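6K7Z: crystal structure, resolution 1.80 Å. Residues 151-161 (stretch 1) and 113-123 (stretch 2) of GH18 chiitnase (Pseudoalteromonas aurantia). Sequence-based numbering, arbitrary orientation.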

ATOM      1  N   ILE A 151      10.895  -2.966   5.149  1.00 16.40           N
ATOM      2  CA  ILE A 151      10.173  -2.664   3.920  1.00 13.53           C
ATOM      3  C   ILE A 151       9.562  -1.279   4.045  1.00 14.40           C
ATOM      4  O   ILE A 151       9.006  -0.928   5.093  1.00 13.32           O
ATOM      5  CB  ILE A 151       9.074  -3.712   3.654  1.00 13.51           C
ATOM      6  CG1 ILE A 151       9.688  -5.099   3.468  1.00 18.10           C
ATOM      7  CG2 ILE A 151       8.230  -3.328   2.434  1.00 13.52           C
ATOM      8  CD1 ILE A 151      10.422  -5.259   2.164  1.00 20.32           C
ATOM      9  N   ILE A 152       9.652  -0.499   2.971  1.00 13.35           N
ATOM     10  CA  ILE A 152       8.890   0.736   2.817  1.00 12.19           C
ATOM     11  C   ILE A 152       8.173   0.623   1.483  1.00 11.83           C
ATOM     12  O   ILE A 152       8.817   0.597   0.428  1.00 12.93           O
ATOM     13  CB  ILE A 152       9.766   1.995   2.853  1.00 11.71           C
ATOM     14  CG1 ILE A 152      10.496   2.103   4.193  1.00 13.94           C
ATOM     15  CG2 ILE A 152       8.906   3.242   2.642  1.00 11.03           C
ATOM     16  CD1 ILE A 152      11.437   3.307   4.273  1.00 16.53           C
ATOM     17  N   SER A 153       6.852   0.522   1.525  1.00 10.79           N
ATOM     18  CA  SER A 153       6.045   0.578   0.318  1.00  8.41           C
ATOM     19  C   SER A 153       5.198   1.840   0.342  1.00  9.73           C
ATOM     20  O   SER A 153       5.060   2.499   1.379  1.00 11.01           O
ATOM     21  CB  SER A 153       5.161  -0.672   0.192  1.00 10.59           C
ATOM     22  OG  SER A 153       4.281  -0.807   1.292  1.00 11.10           O
ATOM     23  N   HIS A 154       4.689   2.211  -0.834  1.00  9.64           N
ATOM     24  CA  HIS A 154       3.667   3.239  -1.002  1.00  9.46           C
ATOM     25  C   HIS A 154       2.501   2.618  -1.757  1.00  9.12           C
ATOM     26  O   HIS A 154       2.658   1.580  -2.398  1.00 10.50           O
ATOM     27  CB  HIS A 154       4.171   4.455  -1.797  1.00  7.95           C
ATOM     28  CG  HIS A 154       5.234   5.250  -1.109  1.00  9.45           C
ATOM     29  ND1 HIS A 154       5.070   6.579  -0.789  1.00 10.54           N
ATOM     30  CD2 HIS A 154       6.483   4.915  -0.713  1.00 10.37           C
ATOM     31  CE1 HIS A 154       6.175   7.030  -0.221  1.00 12.99           C
ATOM     32  NE2 HIS A 154       7.043   6.037  -0.152  1.00 12.39           N
ATOM     33  N   ALA A 155       1.343   3.280  -1.732  1.00  8.39           N
ATOM     34  CA  ALA A 155       0.126   2.746  -2.360  1.00  9.38           C
ATOM     35  C   ALA A 155      -0.524   3.793  -3.258  1.00 10.31           C
ATOM     36  O   ALA A 155      -1.653   4.236  -3.006  1.00 11.20           O
ATOM     37  CB  ALA A 155      -0.863   2.243  -1.306  1.00  9.79           C
ATOM     38  N   PRO A 156       0.155   4.194  -4.330  1.00  9.93           N
ATOM     39  CA  PRO A 156      -0.374   5.261  -5.181  1.00  8.26           C
ATOM     40  C   PRO A 156      -1.538   4.807  -6.045  1.00 10.67           C
ATOM     41  O   PRO A 156      -1.719   3.625  -6.353  1.00 10.23           O
ATOM     42  CB  PRO A 156       0.824   5.638  -6.053  1.00  8.90           C
ATOM     43  CG  PRO A 156       1.600   4.370  -6.149  1.00  8.06           C
ATOM     44  CD  PRO A 156       1.471   3.728  -4.806  1.00  8.87           C
ATOM     45  N   GLN A 157      -2.312   5.769  -6.444  1.00  9.88           N
ATOM     46  CA  GLN A 157      -3.348   5.586  -7.446  1.00 13.83           C
ATOM     47  C   GLN A 157      -2.794   5.907  -8.830  1.00 11.34           C
ATOM     48  O   GLN A 157      -1.793   6.619  -8.953  1.00 12.14           O
ATOM     49  CB  GLN A 157      -4.541   6.471  -7.112  1.00 13.85           C
ATOM     50  CG  GLN A 157      -5.185   6.051  -5.800  1.00 14.24           C
ATOM     51  CD  GLN A 157      -6.078   7.116  -5.225  1.00 14.81           C
ATOM     52  OE1 GLN A 157      -7.134   7.426  -5.783  1.00 17.40           O
ATOM     53  NE2 GLN A 157      -5.661   7.687  -4.104  1.00 16.41           N
ATOM     54  N   PRO A 158      -3.399   5.364  -9.887  1.00 12.91           N
ATOM     55  CA  PRO A 158      -2.799   5.453 -11.224  1.00 11.68           C
ATOM     56  C   PRO A 158      -2.498   6.882 -11.655  1.00 11.43           C
ATOM     57  O   PRO A 158      -1.436   7.116 -12.247  1.00 12.61           O
ATOM     58  CB  PRO A 158      -3.857   4.799 -12.128  1.00 14.16           C
ATOM     59  CG  PRO A 158      -4.469   3.753 -11.246  1.00 13.56           C
ATOM     60  CD  PRO A 158      -4.518   4.397  -9.859  1.00 12.98           C
ATOM     61  N   PRO A 159      -3.380   7.865 -11.408  1.00 12.17           N
ATOM     62  CA  PRO A 159      -3.047   9.228 -11.876  1.00 13.36           C
ATOM     63  C   PRO A 159      -1.740   9.749 -11.315  1.00 15.06           C
ATOM     64  O   PRO A 159      -1.080  10.579 -11.957  1.00 13.72           O
ATOM     65  CB  PRO A 159      -4.238  10.070 -11.402  1.00 15.95           C
ATOM     66  CG  PRO A 159      -5.375   9.110 -11.341  1.00 17.90           C
ATOM     67  CD  PRO A 159      -4.751   7.819 -10.857  1.00 15.03           C
ATOM     68  N   TYR A 160      -1.337   9.265 -10.140  1.00 13.97           N
ATOM     69  CA  TYR A 160      -0.099   9.717  -9.521  1.00 13.50           C
ATOM     70  C   TYR A 160       1.130   9.347 -10.340  1.00 14.61           C
ATOM     71  O   TYR A 160       2.191   9.958 -10.147  1.00 14.79           O
ATOM     72  CB  TYR A 160       0.049   9.112  -8.132  1.00 10.86           C
ATOM     73  CG  TYR A 160      -1.002   9.481  -7.101  1.00 12.55           C
ATOM     74  CD1 TYR A 160      -2.014  10.403  -7.370  1.00 14.49           C
ATOM     75  CD2 TYR A 160      -0.979   8.883  -5.849  1.00  9.87           C
ATOM     76  CE1 TYR A 160      -2.960  10.721  -6.394  1.00 13.12           C
ATOM     77  CE2 TYR A 160      -1.904   9.198  -4.882  1.00 11.31           C
ATOM     78  CZ  TYR A 160      -2.895  10.104  -5.155  1.00 12.55           C
ATOM     79  OH  TYR A 160      -3.803  10.392  -4.163  1.00 12.62           O
ATOM     80  N   LEU A 161       1.013   8.353 -11.221  1.00 12.29           N
ATOM     81  CA  LEU A 161       2.134   7.760 -11.945  1.00 12.76           C
ATOM     82  C   LEU A 161       2.095   8.046 -13.445  1.00 16.16           C
ATOM     83  O   LEU A 161       2.917   7.509 -14.198  1.00 14.92           O
ATOM     84  CB  LEU A 161       2.154   6.248 -11.710  1.00 14.78           C
ATOM     85  CG  LEU A 161       2.474   5.824 -10.270  1.00 12.58           C
ATOM     86  CD1 LEU A 161       2.029   4.399  -9.984  1.00 14.90           C
ATOM     87  CD2 LEU A 161       3.954   5.983  -9.986  1.00 15.70           C
TER
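Stretch 2 113-123: DIDYEDTAAFT

Stretch 2 lies alongside stretch 1 as a neighbouring parallel β-strand that then leaves the sheet, so that the contact begins as backbone pairing, continues through bridging waters and ends in an aromatic pair around Tyr160. The strand of stretch 2, which begins earlier in the chain and includes residues 113–115, runs in the same direction as strand 151–154; the axes cross at -17° and approach to 4.4 Å. Ser153 is paired with Asp113 and His154 with Ile114, the CA atoms of His154 and Ile114 being 4.4 Å apart.

Two backbone hydrogen bonds, both made by Ile114, fix this register. Its N donates to Ser153 O at 2.7 Å, while its O receives a weak bond from Ala155 N at 3.1 Å, with an N-H...O angle of only 134°. The same carbonyl is approached by the α-carbon of His154, with His154 CA 3.2 Å from Ile114 O in a CA-H...O contact.

The paired side chains alternate between the two faces of the sheet. On one face, Ser153, with chi1 in the p well, donates from OG to Asp113 OD1 at 2.6 Å, a short bond that ties the two strands together through their side chains. On the other face, Ile114 extends its m,t side chain over the His154 ring, placing CD1 3.9 Å from the ring centroid and 30° off the normal, a CH-π contact. Ile114 CD1 also lies 4.1 Å from Ile152 CG2, so this methyl group touches both an aromatic and an aliphatic neighbour.

Beyond the paired strands, direct backbone bonding gives way to water. Water 1 donates to both Tyr116 O (2.8 Å) and Ala155 O (2.7 Å) and accepts from Gln157 NE2 (3.0 Å). Water 2 links Tyr116 O, at 2.9 Å, to Ala155 N, at 3.2 Å, and water 3 joins Glu117 O, at 2.8 Å, to Gln157 NE2, at 3.1 Å. The Ala155 methyl points toward stretch 2, with CB 3.8 Å from Asp115 OD1.

Farther along, stretch 2 forms a 3-10 segment at residues 119–122, and Tyr160 meets it with the largest covered area of any residue in the contact, 105 Å². At the edge of its ring, Tyr160 OH and Thr119 OG1 are hydrogen-bonded at 2.8 Å. Phe122 turns its ring edge to the face of Tyr160: the planes stand at 89°, the centroids are 4.9 Å apart, and Phe122 CE2 comes within 3.6 Å of Tyr160 CG. Altogether the two stretches bury 596 Å².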

ATOM      1  N   ASP A 113       3.868   0.703   5.124  1.00 10.05           N
ATOM      2  CA  ASP A 113       3.218   1.009   3.863  1.00 10.08           C
ATOM      3  C   ASP A 113       2.668   2.424   3.962  1.00 10.85           C
ATOM      4  O   ASP A 113       1.944   2.740   4.905  1.00 11.23           O
ATOM      5  CB  ASP A 113       2.092   0.010   3.593  1.00  8.83           C
ATOM      6  CG  ASP A 113       1.318   0.310   2.324  1.00 10.61           C
ATOM      7  OD1 ASP A 113       1.891   0.207   1.214  1.00 10.99           O
ATOM      8  OD2 ASP A 113       0.107   0.617   2.433  1.00 11.33           O
ATOM      9  N   ILE A 114       3.030   3.280   3.015  1.00  9.93           N
ATOM     10  CA  ILE A 114       2.616   4.675   3.036  1.00  9.97           C
ATOM     11  C   ILE A 114       1.428   4.772   2.095  1.00 10.02           C
ATOM     12  O   ILE A 114       1.590   4.855   0.876  1.00 10.39           O
ATOM     13  CB  ILE A 114       3.752   5.620   2.641  1.00 10.60           C
ATOM     14  CG1 ILE A 114       4.851   5.557   3.710  1.00 11.67           C
ATOM     15  CG2 ILE A 114       3.235   7.041   2.459  1.00 10.56           C
ATOM     16  CD1 ILE A 114       6.151   6.155   3.258  1.00 15.87           C
ATOM     17  N   ASP A 115       0.225   4.721   2.663  1.00 10.65           N
ATOM     18  CA  ASP A 115      -0.998   4.752   1.866  1.00 11.02           C
ATOM     19  C   ASP A 115      -1.477   6.198   1.791  1.00 11.73           C
ATOM     20  O   ASP A 115      -2.401   6.625   2.487  1.00 12.10           O
ATOM     21  CB  ASP A 115      -2.042   3.824   2.469  1.00  9.20           C
ATOM     22  CG  ASP A 115      -3.293   3.695   1.607  1.00 11.55           C
ATOM     23  OD1 ASP A 115      -3.376   4.346   0.543  1.00 13.69           O
ATOM     24  OD2 ASP A 115      -4.203   2.927   1.990  1.00 12.68           O
ATOM     25  N   TYR A 116      -0.831   6.954   0.911  1.00 10.56           N
ATOM     26  CA  TYR A 116      -1.023   8.396   0.787  1.00 12.51           C
ATOM     27  C   TYR A 116      -2.000   8.689  -0.348  1.00 12.10           C
ATOM     28  O   TYR A 116      -1.754   8.305  -1.496  1.00 11.98           O
ATOM     29  CB  TYR A 116       0.325   9.062   0.531  1.00 10.16           C
ATOM     30  CG  TYR A 116       0.293  10.551   0.311  1.00 11.08           C
ATOM     31  CD1 TYR A 116       0.403  11.420   1.376  1.00 10.90           C
ATOM     32  CD2 TYR A 116       0.194  11.087  -0.974  1.00 12.15           C
ATOM     33  CE1 TYR A 116       0.402  12.791   1.182  1.00 13.28           C
ATOM     34  CE2 TYR A 116       0.194  12.465  -1.180  1.00 13.57           C
ATOM     35  CZ  TYR A 116       0.305  13.310  -0.092  1.00 16.00           C
ATOM     36  OH  TYR A 116       0.315  14.681  -0.264  1.00 14.77           O
ATOM     37  N   GLU A 117      -3.099   9.392  -0.028  1.00 11.74           N
ATOM     38  CA  GLU A 117      -4.173   9.632  -0.995  1.00 12.79           C
ATOM     39  C   GLU A 117      -4.529  11.117  -1.128  1.00 13.22           C
ATOM     40  O   GLU A 117      -5.602  11.451  -1.642  1.00 12.57           O
ATOM     41  CB  GLU A 117      -5.412   8.813  -0.607  1.00 11.73           C
ATOM     42  CG  GLU A 117      -5.088   7.368  -0.164  1.00 14.23           C
ATOM     43  CD  GLU A 117      -6.272   6.399  -0.303  1.00 17.33           C
ATOM     44  OE1 GLU A 117      -7.405   6.874  -0.483  1.00 20.74           O
ATOM     45  OE2 GLU A 117      -6.065   5.165  -0.246  1.00 18.13           O
ATOM     46  N   ASP A 118      -3.654  12.027  -0.692  1.00 14.86           N
ATOM     47  CA  ASP A 118      -3.972  13.461  -0.693  1.00 13.02           C
ATOM     48  C   ASP A 118      -3.643  14.044  -2.066  1.00 15.77           C
ATOM     49  O   ASP A 118      -2.634  14.723  -2.281  1.00 14.96           O
ATOM     50  CB  ASP A 118      -3.230  14.181   0.428  1.00 15.27           C
ATOM     51  CG  ASP A 118      -3.660  15.637   0.568  1.00 19.19           C
ATOM     52  OD1 ASP A 118      -4.674  16.031  -0.053  1.00 19.63           O
ATOM     53  OD2 ASP A 118      -2.982  16.383   1.285  1.00 15.81           O
ATOM     54  N   THR A 119      -4.541  13.775  -3.016  1.00 14.31           N
ATOM     55  CA  THR A 119      -4.314  14.151  -4.405  1.00 14.00           C
ATOM     56  C   THR A 119      -4.123  15.656  -4.563  1.00 16.17           C
ATOM     57  O   THR A 119      -3.323  16.107  -5.397  1.00 13.81           O
ATOM     58  CB  THR A 119      -5.496  13.665  -5.242  1.00 13.95           C
ATOM     59  OG1 THR A 119      -5.654  12.254  -5.043  1.00 15.67           O
ATOM     60  CG2 THR A 119      -5.283  13.964  -6.720  1.00 19.04           C
ATOM     61  N   ALA A 120      -4.855  16.454  -3.778  1.00 15.90           N
ATOM     62  CA  ALA A 120      -4.782  17.903  -3.933  1.00 16.76           C
ATOM     63  C   ALA A 120      -3.388  18.446  -3.655  1.00 17.23           C
ATOM     64  O   ALA A 120      -3.068  19.550  -4.103  1.00 19.34           O
ATOM     65  CB  ALA A 120      -5.787  18.594  -3.012  1.00 19.56           C
ATOM     66  N   ALA A 121      -2.553  17.709  -2.923  1.00 14.33           N
ATOM     67  CA  ALA A 121      -1.191  18.173  -2.695  1.00 15.57           C
ATOM     68  C   ALA A 121      -0.287  17.980  -3.905  1.00 15.94           C
ATOM     69  O   ALA A 121       0.850  18.462  -3.887  1.00 17.02           O
ATOM     70  CB  ALA A 121      -0.592  17.474  -1.467  1.00 16.40           C
ATOM     71  N   PHE A 122      -0.759  17.310  -4.960  1.00 14.63           N
ATOM     72  CA  PHE A 122      -0.034  17.254  -6.225  1.00 16.08           C
ATOM     73  C   PHE A 122      -0.526  18.293  -7.229  1.00 19.94           C
ATOM     74  O   PHE A 122       0.056  18.400  -8.313  1.00 20.31           O
ATOM     75  CB  PHE A 122      -0.150  15.859  -6.868  1.00 15.17           C
ATOM     76  CG  PHE A 122       0.393  14.729  -6.021  1.00 16.18           C
ATOM     77  CD1 PHE A 122       1.448  14.929  -5.134  1.00 14.22           C
ATOM     78  CD2 PHE A 122      -0.156  13.457  -6.131  1.00 15.38           C
ATOM     79  CE1 PHE A 122       1.945  13.868  -4.378  1.00 15.41           C
ATOM     80  CE2 PHE A 122       0.321  12.402  -5.391  1.00 15.31           C
ATOM     81  CZ  PHE A 122       1.373  12.598  -4.498  1.00 15.41           C
ATOM     82  N   THR A 123      -1.588  19.040  -6.907  1.00 20.99           N
ATOM     83  CA  THR A 123      -2.181  20.022  -7.816  1.00 21.83           C
ATOM     84  C   THR A 123      -2.033  21.458  -7.336  1.00 25.17           C
ATOM     85  O   THR A 123      -2.686  22.351  -7.888  1.00 26.16           O
ATOM     86  CB  THR A 123      -3.668  19.742  -8.021  1.00 20.40           C
ATOM     87  OG1 THR A 123      -4.363  19.959  -6.780  1.00 24.56           O
ATOM     88  CG2 THR A 123      -3.886  18.319  -8.491  1.00 24.05           C
TER
HETATM   89  O   HOH W   1      -3.058   6.529  -3.172  1.00 11.25           O
HETATM   90  O   HOH W   2       0.410   6.368  -1.811  1.00 12.36           O
HETATM   91  O   HOH W   3      -7.488   9.988  -3.196  1.00 18.18           O